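PDB 5I4A: argonaute protein from Marinitoga piezophila, which uses short 5'-hydroxyl RNA guides to bind complementary target strands and cleave them, acting as an RNA-guided endonuclease on single-stranded DNA. Local coordinates for residues Glu441-Ile446 against Ile599-Leu604; Ala465-Gly470 against Ile504-Val509. All coordinates share one frame; numbering follows the deposited sequence.

Contact 1. Residues Glu441-Ile446 against Ile599-Leu604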
ATOM      1  N   GLU A 441      15.899 -21.962  -4.910  1.00 38.58           N
ATOM      2  CA  GLU A 441      15.614 -22.484  -3.573  1.00 39.26           C
ATOM      3  C   GLU A 441      16.649 -22.030  -2.550  1.00 37.77           C
ATOM      4  O   GLU A 441      16.358 -21.984  -1.349  1.00 31.35           O
ATOM      5  CB  GLU A 441      15.546 -24.014  -3.609  1.00 48.07           C
ATOM      6  CG  GLU A 441      15.216 -24.690  -2.284  1.00 55.11           C
ATOM      7  CD  GLU A 441      15.037 -26.192  -2.424  1.00 65.05           C
ATOM      8  OE1 GLU A 441      15.939 -26.949  -2.005  1.00 69.94           O
ATOM      9  OE2 GLU A 441      13.995 -26.614  -2.967  1.00 64.66           O
ATOM     10  N   LYS A 442      17.856 -21.686  -2.998  1.00 34.46           N
ATOM     11  CA  LYS A 442      18.937 -21.343  -2.083  1.00 37.34           C
ATOM     12  C   LYS A 442      18.748 -19.991  -1.405  1.00 45.31           C
ATOM     13  O   LYS A 442      19.561 -19.632  -0.546  1.00 36.09           O
ATOM     14  CB  LYS A 442      20.267 -21.356  -2.831  1.00 37.44           C
ATOM     15  CG  LYS A 442      20.327 -20.399  -4.010  1.00 44.06           C
ATOM     16  CD  LYS A 442      21.613 -20.598  -4.799  1.00 52.03           C
ATOM     17  CE  LYS A 442      21.562 -19.895  -6.146  1.00 46.68           C
ATOM     18  NZ  LYS A 442      22.766 -20.200  -6.967  1.00 45.38           N
ATOM     19  N   ASN A 443      17.704 -19.245  -1.751  1.00 42.00           N
ATOM     20  CA  ASN A 443      17.516 -17.890  -1.262  1.00 41.92           C
ATOM     21  C   ASN A 443      16.379 -17.833  -0.247  1.00 36.87           C
ATOM     22  O   ASN A 443      15.396 -18.572  -0.342  1.00 31.64           O
ATOM     23  CB  ASN A 443      17.230 -16.935  -2.422  1.00 40.93           C
ATOM     24  CG  ASN A 443      18.284 -17.015  -3.510  1.00 34.10           C
ATOM     25  OD1 ASN A 443      19.482 -17.054  -3.228  1.00 32.06           O
ATOM     26  ND2 ASN A 443      17.840 -17.046  -4.761  1.00 36.09           N
ATOM     27  N   LEU A 444      16.531 -16.939   0.729  1.00 33.71           N
ATOM     28  CA  LEU A 444      15.535 -16.714   1.770  1.00 36.87           C
ATOM     29  C   LEU A 444      14.956 -15.319   1.571  1.00 40.20           C
ATOM     30  O   LEU A 444      15.652 -14.316   1.771  1.00 34.74           O
ATOM     31  CB  LEU A 444      16.151 -16.870   3.159  1.00 38.36           C
ATOM     32  CG  LEU A 444      15.266 -16.509   4.355  1.00 43.15           C
ATOM     33  CD1 LEU A 444      13.993 -17.333   4.341  1.00 32.16           C
ATOM     34  CD2 LEU A 444      16.022 -16.702   5.661  1.00 40.65           C
ATOM     35  N   TYR A 445      13.688 -15.260   1.175  1.00 40.73           N
ATOM     36  CA  TYR A 445      13.017 -14.003   0.875  1.00 32.80           C
ATOM     37  C   TYR A 445      12.230 -13.554   2.101  1.00 30.48           C
ATOM     38  O   TYR A 445      11.316 -14.252   2.548  1.00 34.27           O
ATOM     39  CB  TYR A 445      12.106 -14.161  -0.342  1.00 28.14           C
ATOM     40  CG  TYR A 445      12.847 -14.668  -1.561  1.00 25.40           C
ATOM     41  CD1 TYR A 445      13.684 -13.830  -2.284  1.00 25.39           C
ATOM     42  CD2 TYR A 445      12.723 -15.987  -1.979  1.00 28.35           C
ATOM     43  CE1 TYR A 445      14.372 -14.287  -3.393  1.00 35.80           C
ATOM     44  CE2 TYR A 445      13.409 -16.454  -3.090  1.00 30.63           C
ATOM     45  CZ  TYR A 445      14.230 -15.599  -3.791  1.00 30.06           C
ATOM     46  OH  TYR A 445      14.916 -16.053  -4.895  1.00 31.90           O
ATOM     47  N   ILE A 446      12.589 -12.387   2.634  1.00 33.30           N
ATOM     48  CA  ILE A 446      12.039 -11.868   3.879  1.00 35.81           C
ATOM     49  C   ILE A 446      11.463 -10.485   3.613  1.00 35.61           C
ATOM     50  O   ILE A 446      12.102  -9.658   2.952  1.00 29.78           O
ATOM     51  CB  ILE A 446      13.116 -11.813   4.980  1.00 46.46           C
ATOM     52  CG1 ILE A 446      13.585 -13.226   5.341  1.00 44.81           C
ATOM     53  CG2 ILE A 446      12.599 -11.089   6.213  1.00 48.51           C
ATOM     54  CD1 ILE A 446      14.793 -13.251   6.253  1.00 45.66           C
ATOM     55  N   ILE A 599      16.491  -7.585  -9.082  1.00 28.80           N
ATOM     56  CA  ILE A 599      15.255  -6.891  -9.430  1.00 27.55           C
ATOM     57  C   ILE A 599      14.261  -7.856 -10.062  1.00 26.34           C
ATOM     58  O   ILE A 599      13.057  -7.804  -9.784  1.00 19.71           O
ATOM     59  CB  ILE A 599      15.555  -5.702 -10.361  1.00 26.16           C
ATOM     60  CG1 ILE A 599      16.519  -4.722  -9.689  1.00 30.30           C
ATOM     61  CG2 ILE A 599      14.272  -5.003 -10.767  1.00 17.76           C
ATOM     62  CD1 ILE A 599      16.029  -4.167  -8.378  1.00 29.65           C
ATOM     63  N   GLU A 600      14.749  -8.755 -10.920  1.00 26.31           N
ATOM     64  CA  GLU A 600      13.859  -9.720 -11.556  1.00 24.35           C
ATOM     65  C   GLU A 600      13.272 -10.684 -10.533  1.00 21.25           C
ATOM     66  O   GLU A 600      12.099 -11.061 -10.632  1.00 16.44           O
ATOM     67  CB  GLU A 600      14.600 -10.483 -12.654  1.00 31.14           C
ATOM     68  CG  GLU A 600      13.735 -11.488 -13.405  1.00 38.41           C
ATOM     69  CD  GLU A 600      14.552 -12.486 -14.192  1.00 54.93           C
ATOM     70  OE1 GLU A 600      14.172 -12.785 -15.345  1.00 55.16           O
ATOM     71  OE2 GLU A 600      15.573 -12.968 -13.653  1.00 66.66           O
ATOM     72  N   GLN A 601      14.067 -11.091  -9.537  1.00 20.29           N
ATOM     73  CA  GLN A 601      13.545 -11.994  -8.516  1.00 28.20           C
ATOM     74  C   GLN A 601      12.505 -11.299  -7.649  1.00 29.37           C
ATOM     75  O   GLN A 601      11.519 -11.918  -7.239  1.00 28.75           O
ATOM     76  CB  GLN A 601      14.681 -12.541  -7.655  1.00 28.45           C
ATOM     77  CG  GLN A 601      15.484 -13.641  -8.318  1.00 27.51           C
ATOM     78  CD  GLN A 601      16.608 -14.140  -7.440  1.00 37.35           C
ATOM     79  OE1 GLN A 601      16.423 -14.367  -6.246  1.00 36.98           O
ATOM     80  NE2 GLN A 601      17.789 -14.300  -8.023  1.00 41.61           N
ATOM     81  N   ILE A 602      12.708 -10.011  -7.362  1.00 28.92           N
ATOM     82  CA  ILE A 602      11.737  -9.266  -6.566  1.00 27.72           C
ATOM     83  C   ILE A 602      10.417  -9.154  -7.316  1.00 30.80           C
ATOM     84  O   ILE A 602       9.336  -9.280  -6.726  1.00 31.17           O
ATOM     85  CB  ILE A 602      12.306  -7.886  -6.188  1.00 26.12           C
ATOM     86  CG1 ILE A 602      13.461  -8.048  -5.194  1.00 23.03           C
ATOM     87  CG2 ILE A 602      11.217  -6.987  -5.617  1.00 30.45           C
ATOM     88  CD1 ILE A 602      14.232  -6.789  -4.952  1.00 31.43           C
ATOM     89  N   TYR A 603      10.481  -8.933  -8.630  1.00 24.71           N
ATOM     90  CA  TYR A 603       9.261  -8.882  -9.427  1.00 24.93           C
ATOM     91  C   TYR A 603       8.578 -10.243  -9.480  1.00 20.15           C
ATOM     92  O   TYR A 603       7.351 -10.334  -9.351  1.00 24.05           O
ATOM     93  CB  TYR A 603       9.569  -8.383 -10.838  1.00 21.70           C
ATOM     94  CG  TYR A 603       8.339  -8.270 -11.708  1.00 23.86           C
ATOM     95  CD1 TYR A 603       7.477  -7.189 -11.583  1.00 21.90           C
ATOM     96  CD2 TYR A 603       8.036  -9.243 -12.647  1.00 23.15           C
ATOM     97  CE1 TYR A 603       6.350  -7.079 -12.370  1.00 30.07           C
ATOM     98  CE2 TYR A 603       6.909  -9.143 -13.440  1.00 23.74           C
ATOM     99  CZ  TYR A 603       6.071  -8.058 -13.299  1.00 29.48           C
ATOM    100  OH  TYR A 603       4.948  -7.946 -14.083  1.00 31.21           O
ATOM    101  N   LEU A 604       9.354 -11.311  -9.677  1.00 28.90           N
ATOM    102  CA  LEU A 604       8.773 -12.650  -9.685  1.00 21.02           C
ATOM    103  C   LEU A 604       8.116 -12.975  -8.353  1.00 22.79           C
ATOM    104  O   LEU A 604       7.140 -13.732  -8.313  1.00 20.85           O
ATOM    105  CB  LEU A 604       9.844 -13.693 -10.015  1.00 19.12           C
ATOM    106  CG  LEU A 604      10.454 -13.676 -11.420  1.00 21.45           C
ATOM    107  CD1 LEU A 604      11.733 -14.489 -11.454  1.00 20.36           C
ATOM    108  CD2 LEU A 604       9.465 -14.197 -12.455  1.00 16.77           C
TER
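The phenol oxygen of Tyr445 is gripped by two side-chain amides, one from its own strand and one from the helix: OH donates to Gln601 OE1 at 2.6 Å and accepts from Asn443 ND2 at 3.1 Å. Because the second bond uses an amide N-H (angle at the hydrogen 153°), the phenol proton is turned to the glutamine and the relay runs one way, Asn443 to Tyr445 to Gln601. Gln601 OE1 lies at the edge of the Tyr445 ring, close to the ring plane, while the ring and amide planes stand 86° apart. The hydroxyl meets the carbonyl from above its plane, off the lone-pair directions, with a C=O...O angle of 135°. Beyond CG the Gln601 chain is extended, which carries its amide from the helix across to the strand.

Asn443 ND2 also comes within 3.4 Å of Gln601 OE1, but at an angle too poor for a hydrogen bond. The Asn443 amide is held from both ends, OD1 by Asn513 and ND2 additionally by Tyr593. All three touching residues are buried, and Phe515 of the neighbouring strand packs against each of them. Asn443 and Tyr445, two apart on strand 443-452, point to the same side of the sheet, where helix 595-605 lies. A short polar relay thus joins strand and helix within the alpha/beta packing of the RNase H-like PIWI fold.

Contact 2. Residues Ala465-Gly470 against Ile504-Val509; sequences AVDNTG and IEKFNV
Charge joins the two segments through Asp467 and Lys506. Lys506 NZ donates to Asp467 OD2 at 2.8 Å, a hydrogen-bonded salt bridge in which the nitrogen meets the oxygen nearly along its C-O axis. With CG anti to the backbone N (chi1 -180°) and every later torsion also extended, the lysine spans the distance from the helix to the turn, crossing the aspartate side chain at about a right angle. The same ammonium group forms a second salt bridge, to Asp471, so two carboxylates share it and probably favour its charged state.

Van der Waals contact comes from the next residue, Phe507. Its ring presents an edge to the aspartate: the carboxylate oxygen Asp467 OD2 lies near the ring plane, 3.8 Å from Phe507 CZ. The nonpolar contacts are with Asp467 CB, 4.1 Å from the same CZ, and with the aliphatic part of Lys506, whose CG sits over the centre of one ring face at a height of 3.9 Å. Lysine and phenylalanine thus reach the aspartate side by side, and the ring also meets Tyr503 and Glu441.

Hydrogen bonds within the turn employ the other carboxylate oxygen. Asp467 OD1 accepts from Thr469 N at 2.8 Å and from Thr469 OG1 at 2.5 Å. Both donors approach from the same face of the carboxylate plane, the hydroxyl on the syn side and the amide from well above the plane (49°). Division of labour between the oxygens fixes the group's rotation: OD1 faces its own loop, OD2 the helix.

The bond from Thr469 N makes an Asx turn, overlapping the type I beta turn Asp467-Gly470. Together these turns connect the antiparallel strands 458-466 and 472-482 of a beta hairpin in the PIWI sheet, and the salt bridge ties the connection to the C-terminal end of helix 485-507.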
ATOM      1  N   ALA A 465       8.769 -14.518   5.966  1.00 35.59           N
ATOM      2  CA  ALA A 465       9.775 -15.189   5.152  1.00 35.81           C
ATOM      3  C   ALA A 465       9.119 -16.271   4.305  1.00 30.03           C
ATOM      4  O   ALA A 465       8.231 -16.989   4.777  1.00 26.17           O
ATOM      5  CB  ALA A 465      10.874 -15.801   6.027  1.00 27.48           C
ATOM      6  N   VAL A 466       9.554 -16.379   3.046  1.00 29.91           N
ATOM      7  CA  VAL A 466       9.037 -17.376   2.114  1.00 25.52           C
ATOM      8  C   VAL A 466      10.196 -17.964   1.320  1.00 37.12           C
ATOM      9  O   VAL A 466      11.295 -17.407   1.271  1.00 38.61           O
ATOM     10  CB  VAL A 466       7.981 -16.802   1.137  1.00 27.35           C
ATOM     11  CG1 VAL A 466       6.896 -16.027   1.881  1.00 27.49           C
ATOM     12  CG2 VAL A 466       8.647 -15.933   0.082  1.00 32.35           C
ATOM     13  N   ASP A 467       9.933 -19.102   0.677  1.00 30.39           N
ATOM     14  CA  ASP A 467      10.919 -19.748  -0.175  1.00 30.21           C
ATOM     15  C   ASP A 467      10.606 -19.460  -1.643  1.00 36.36           C
ATOM     16  O   ASP A 467       9.702 -18.686  -1.974  1.00 38.01           O
ATOM     17  CB  ASP A 467      10.994 -21.254   0.129  1.00 29.18           C
ATOM     18  CG  ASP A 467       9.719 -22.018  -0.231  1.00 28.60           C
ATOM     19  OD1 ASP A 467       8.890 -21.533  -1.028  1.00 36.70           O
ATOM     20  OD2 ASP A 467       9.558 -23.146   0.282  1.00 37.49           O
ATOM     21  N   ASN A 468      11.356 -20.107  -2.541  1.00 33.09           N
ATOM     22  CA  ASN A 468      11.220 -19.855  -3.971  1.00 33.95           C
ATOM     23  C   ASN A 468       9.884 -20.325  -4.529  1.00 30.65           C
ATOM     24  O   ASN A 468       9.497 -19.893  -5.620  1.00 28.09           O
ATOM     25  CB  ASN A 468      12.359 -20.539  -4.727  1.00 39.43           C
ATOM     26  CG  ASN A 468      12.216 -22.047  -4.751  1.00 29.78           C
ATOM     27  OD1 ASN A 468      12.225 -22.701  -3.708  1.00 30.66           O
ATOM     28  ND2 ASN A 468      12.084 -22.609  -5.945  1.00 29.70           N
ATOM     29  N   THR A 469       9.178 -21.201  -3.817  1.00 35.08           N
ATOM     30  CA  THR A 469       7.898 -21.728  -4.268  1.00 27.52           C
ATOM     31  C   THR A 469       6.709 -20.944  -3.735  1.00 32.34           C
ATOM     32  O   THR A 469       5.571 -21.234  -4.121  1.00 37.36           O
ATOM     33  CB  THR A 469       7.748 -23.192  -3.845  1.00 39.27           C
ATOM     34  OG1 THR A 469       7.647 -23.267  -2.418  1.00 33.96           O
ATOM     35  CG2 THR A 469       8.948 -24.004  -4.300  1.00 28.71           C
ATOM     36  N   GLY A 470       6.936 -19.970  -2.861  1.00 28.77           N
ATOM     37  CA  GLY A 470       5.851 -19.251  -2.236  1.00 29.79           C
ATOM     38  C   GLY A 470       5.378 -19.827  -0.920  1.00 28.86           C
ATOM     39  O   GLY A 470       4.461 -19.261  -0.311  1.00 26.92           O
ATOM     40  N   ILE A 504      16.551 -23.105   7.656  1.00 40.57           N
ATOM     41  CA  ILE A 504      17.390 -24.241   8.027  1.00 50.13           C
ATOM     42  C   ILE A 504      16.519 -25.412   8.460  1.00 55.02           C
ATOM     43  O   ILE A 504      16.735 -26.559   8.053  1.00 55.00           O
ATOM     44  CB  ILE A 504      18.374 -23.839   9.140  1.00 49.54           C
ATOM     45  CG1 ILE A 504      19.162 -22.590   8.741  1.00 50.77           C
ATOM     46  CG2 ILE A 504      19.306 -24.997   9.474  1.00 42.27           C
ATOM     47  CD1 ILE A 504      19.821 -21.899   9.912  1.00 48.48           C
ATOM     48  N   GLU A 505      15.512 -25.127   9.290  1.00 44.73           N
ATOM     49  CA  GLU A 505      14.587 -26.160   9.738  1.00 42.95           C
ATOM     50  C   GLU A 505      13.918 -26.856   8.559  1.00 51.03           C
ATOM     51  O   GLU A 505      13.681 -28.069   8.598  1.00 54.26           O
ATOM     52  CB  GLU A 505      13.550 -25.537  10.672  1.00 49.63           C
ATOM     53  CG  GLU A 505      12.485 -26.471  11.166  1.00 42.58           C
ATOM     54  CD  GLU A 505      11.690 -25.855  12.292  1.00 48.47           C
ATOM     55  OE1 GLU A 505      12.190 -25.857  13.436  1.00 60.03           O
ATOM     56  OE2 GLU A 505      10.578 -25.350  12.035  1.00 62.96           O
ATOM     57  N   LYS A 506      13.626 -26.117   7.495  1.00 43.02           N
ATOM     58  CA  LYS A 506      13.010 -26.735   6.328  1.00 45.22           C
ATOM     59  C   LYS A 506      14.023 -27.329   5.361  1.00 51.95           C
ATOM     60  O   LYS A 506      13.727 -28.337   4.709  1.00 45.31           O
ATOM     61  CB  LYS A 506      12.142 -25.717   5.581  1.00 42.41           C
ATOM     62  CG  LYS A 506      11.456 -26.304   4.346  1.00 38.35           C
ATOM     63  CD  LYS A 506      10.469 -25.365   3.695  1.00 39.44           C
ATOM     64  CE  LYS A 506       9.627 -26.082   2.662  1.00 37.55           C
ATOM     65  NZ  LYS A 506       8.651 -25.177   2.013  1.00 37.24           N
ATOM     66  N   PHE A 507      15.193 -26.710   5.207  1.00 44.30           N
ATOM     67  CA  PHE A 507      16.120 -27.121   4.159  1.00 49.81           C
ATOM     68  C   PHE A 507      17.420 -27.716   4.681  1.00 49.17           C
ATOM     69  O   PHE A 507      18.253 -28.137   3.870  1.00 56.07           O
ATOM     70  CB  PHE A 507      16.421 -25.941   3.219  1.00 39.20           C
ATOM     71  CG  PHE A 507      15.226 -25.479   2.443  1.00 40.04           C
ATOM     72  CD1 PHE A 507      14.630 -26.316   1.516  1.00 38.34           C
ATOM     73  CD2 PHE A 507      14.677 -24.228   2.661  1.00 38.79           C
ATOM     74  CE1 PHE A 507      13.521 -25.914   0.816  1.00 37.95           C
ATOM     75  CE2 PHE A 507      13.568 -23.819   1.964  1.00 42.32           C
ATOM     76  CZ  PHE A 507      12.987 -24.664   1.038  1.00 42.10           C
ATOM     77  N   ASN A 508      17.619 -27.767   5.998  1.00 52.43           N
ATOM     78  CA  ASN A 508      18.786 -28.396   6.626  1.00 58.16           C
ATOM     79  C   ASN A 508      20.110 -27.809   6.136  1.00 64.30           C
ATOM     80  O   ASN A 508      21.170 -28.428   6.292  1.00 66.63           O
ATOM     81  CB  ASN A 508      18.772 -29.915   6.430  1.00 62.66           C
ATOM     82  CG  ASN A 508      19.560 -30.646   7.504  1.00 69.46           C
ATOM     83  OD1 ASN A 508      19.438 -30.345   8.692  1.00 72.75           O
ATOM     84  ND2 ASN A 508      20.393 -31.595   7.088  1.00 72.98           N
ATOM     85  N   VAL A 509      20.059 -26.616   5.546  1.00 64.15           N
ATOM     86  CA  VAL A 509      21.242 -25.842   5.192  1.00 54.11           C
ATOM     87  C   VAL A 509      20.894 -24.372   5.369  1.00 53.68           C
ATOM     88  O   VAL A 509      19.730 -23.974   5.262  1.00 53.20           O
ATOM     89  CB  VAL A 509      21.718 -26.114   3.744  1.00 53.20           C
ATOM     90  CG1 VAL A 509      22.548 -27.385   3.674  1.00 53.32           C
ATOM     91  CG2 VAL A 509      20.532 -26.194   2.800  1.00 55.24           C
TER

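How the contacts relate
Both contacts belong to the PIWI domain, their centres 12 Å apart, and contact 2 is nested within the chain loop that contact 1 closes. They meet at the neighbouring antiparallel strands 443-452 and 458-466 of the mixed sheet, where Tyr445 O and Val466 N, 2.8 Å apart, probably form a hydrogen bond. Glu441 provides another junction, packing CD against Phe507 CE1 at 3.6 Å. Contact 1 attaches helix 595-605 to the first of these strands; contact 2 ties the end of helix 485-507 to the turn following the second. Together they join two helices to one region of the RNase H-like sheet, away from the annotated catalytic residues.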